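Local structure of protein F1 (Vaccinia virus ankara, 4D2M) at residues T127-N132 and I169-F174. The protein binds the BH3 region of the pro-apoptotic protein Bim through a Bcl-2-like helical fold and thereby probably blocks apoptosis of the infected host cell. The protein carries 1 engineered substitution. Residues are numbered along the deposited sequence; the frame is centred on the assembly and turned at random.
Sequences TIMLDN and ICDDCF. Unlike the reference sequence in segment 127-132: Met129 (reference Leu), Leu130 (reference Met).
Met129 reaches Ile169 and Asp171 by a chain that runs extended through chi2 and then bends at chi3 (53°), which carries its methyl CE up to the turn that joins helices 155-169 and 172-180. The contact belongs to the Bcl-2-like helical fold of the poxviral M11L family: Met129 lies near the C-terminal end of helix 118-131, and the bend it meets combines an inverse gamma turn centred on Cys170 with an N-cap at Asp171. Two oxygens lie equally near the methyl, for Met129 CE is 3.1 Å from Ile169 O and also 3.1 Å from Asp171 OD2. The methyl lies over one face of the Asp171 carboxylate, with Met129 CE 3.4 Å from Asp171 OD1 as well; the 3.1 Å between Met129 CE and Asp171 CG is doubtfully short. Further back along the chain, Met129 SD rests 3.7 Å from Ile169 CA, against backbone, while the Ile169 side chain points away and packs on Met66 of a second subunit.

The carboxylate is positioned by its own torsion: chi1 of 60° sets Asp171 CG between the backbone N and the carbonyl carbon, and OD1 turns back to the first turn of helix 172-180. OD2 has its strongest partner in Arg138 of helix 135-150, a salt bridge. Arg138 also donates to Asn132 O, so one guanidinium joins the residue following helix 118-131 to the cap of helix 172-180. The cap probably gains from the helix dipole, since a negative group sits at the N-terminal end. Its bond runs 2.9 Å from Phe174 N to Asp171 OD1. Phe174 N stands on the carboxylate face opposite Met129 CE and meets the oxygen from 41° out of the plane.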
# COMPACT_ATOMS: atom_id res chain seq x y z
N THR A 127 -16.12 15.34 -8.35
CA THR A 127 -16.74 16.25 -9.31
C THR A 127 -18.23 16.43 -9.02
O THR A 127 -18.74 17.55 -9.02
CB THR A 127 -16.56 15.73 -10.75
OG1 THR A 127 -15.16 15.74 -11.09
CG2 THR A 127 -17.31 16.60 -11.76
N ILE A 128 -18.93 15.32 -8.77
CA ILE A 128 -20.37 15.34 -8.51
C ILE A 128 -20.71 16.17 -7.28
O ILE A 128 -21.67 16.94 -7.28
CB ILE A 128 -20.93 13.91 -8.34
CG1 ILE A 128 -20.99 13.20 -9.70
CG2 ILE A 128 -22.30 13.91 -7.65
CD1 ILE A 128 -22.32 13.33 -10.43
N MET A 129 -19.91 16.01 -6.23
CA MET A 129 -20.20 16.65 -4.95
C MET A 129 -19.99 18.16 -4.99
O MET A 129 -20.58 18.90 -4.20
CB MET A 129 -19.32 16.05 -3.85
CG MET A 129 -19.78 14.68 -3.38
SD MET A 129 -18.59 13.93 -2.25
CE MET A 129 -18.41 15.24 -1.04
N LEU A 130 -19.14 18.62 -5.90
CA LEU A 130 -18.86 20.04 -6.05
C LEU A 130 -20.09 20.80 -6.55
O LEU A 130 -20.33 21.94 -6.15
CB LEU A 130 -17.69 20.26 -7.00
CG LEU A 130 -16.32 20.53 -6.38
CD1 LEU A 130 -16.03 19.69 -5.14
CD2 LEU A 130 -15.26 20.27 -7.42
N ASP A 131 -20.85 20.16 -7.43
CA ASP A 131 -22.05 20.77 -7.99
C ASP A 131 -23.29 20.40 -7.18
O ASP A 131 -24.18 21.22 -6.97
CB ASP A 131 -22.23 20.35 -9.45
CG ASP A 131 -21.04 20.73 -10.31
OD1 ASP A 131 -20.57 21.88 -10.21
OD2 ASP A 131 -20.57 19.87 -11.09
N ASN A 132 -23.34 19.15 -6.74
CA ASN A 132 -24.46 18.64 -5.96
C ASN A 132 -24.16 18.69 -4.47
O ASN A 132 -23.28 17.97 -3.98
CB ASN A 132 -24.80 17.21 -6.39
CG ASN A 132 -26.10 16.71 -5.79
OD1 ASN A 132 -26.33 16.81 -4.59
ND2 ASN A 132 -26.96 16.16 -6.64
N ILE A 169 -15.57 12.20 0.31
CA ILE A 169 -16.98 12.30 0.69
C ILE A 169 -17.20 13.33 1.79
O ILE A 169 -18.19 14.05 1.79
CB ILE A 169 -17.53 10.93 1.15
CG1 ILE A 169 -17.55 9.95 -0.02
CG2 ILE A 169 -18.95 11.07 1.71
CD1 ILE A 169 -17.69 8.50 0.40
N CYS A 170 -16.27 13.40 2.74
CA CYS A 170 -16.41 14.30 3.87
C CYS A 170 -15.95 15.71 3.53
O CYS A 170 -14.97 16.21 4.08
CB CYS A 170 -15.64 13.78 5.08
SG CYS A 170 -16.27 12.22 5.71
N ASP A 171 -16.66 16.35 2.60
CA ASP A 171 -16.39 17.75 2.29
C ASP A 171 -17.10 18.61 3.32
O ASP A 171 -17.84 18.10 4.16
CB ASP A 171 -16.86 18.09 0.87
CG ASP A 171 -18.35 17.87 0.66
OD1 ASP A 171 -19.00 17.29 1.55
OD2 ASP A 171 -18.86 18.28 -0.41
N ASP A 172 -16.86 19.92 3.27
CA ASP A 172 -17.43 20.85 4.25
C ASP A 172 -18.94 20.72 4.31
O ASP A 172 -19.54 20.79 5.39
CB ASP A 172 -17.04 22.28 3.91
CG ASP A 172 -15.54 22.49 3.89
OD1 ASP A 172 -14.84 21.87 4.72
OD2 ASP A 172 -15.05 23.27 3.04
N CYS A 173 -19.56 20.51 3.15
CA CYS A 173 -21.00 20.37 3.06
C CYS A 173 -21.51 19.16 3.85
O CYS A 173 -22.48 19.26 4.59
CB CYS A 173 -21.43 20.25 1.60
SG CYS A 173 -23.08 19.59 1.36
N PHE A 174 -20.84 18.02 3.69
CA PHE A 174 -21.24 16.81 4.41
C PHE A 174 -21.05 16.97 5.91
O PHE A 174 -21.90 16.58 6.70
CB PHE A 174 -20.44 15.59 3.92
CG PHE A 174 -20.89 14.30 4.54
CD1 PHE A 174 -22.18 13.82 4.34
CD2 PHE A 174 -20.03 13.55 5.32
CE1 PHE A 174 -22.59 12.63 4.90
CE2 PHE A 174 -20.43 12.36 5.89
CZ PHE A 174 -21.72 11.89 5.68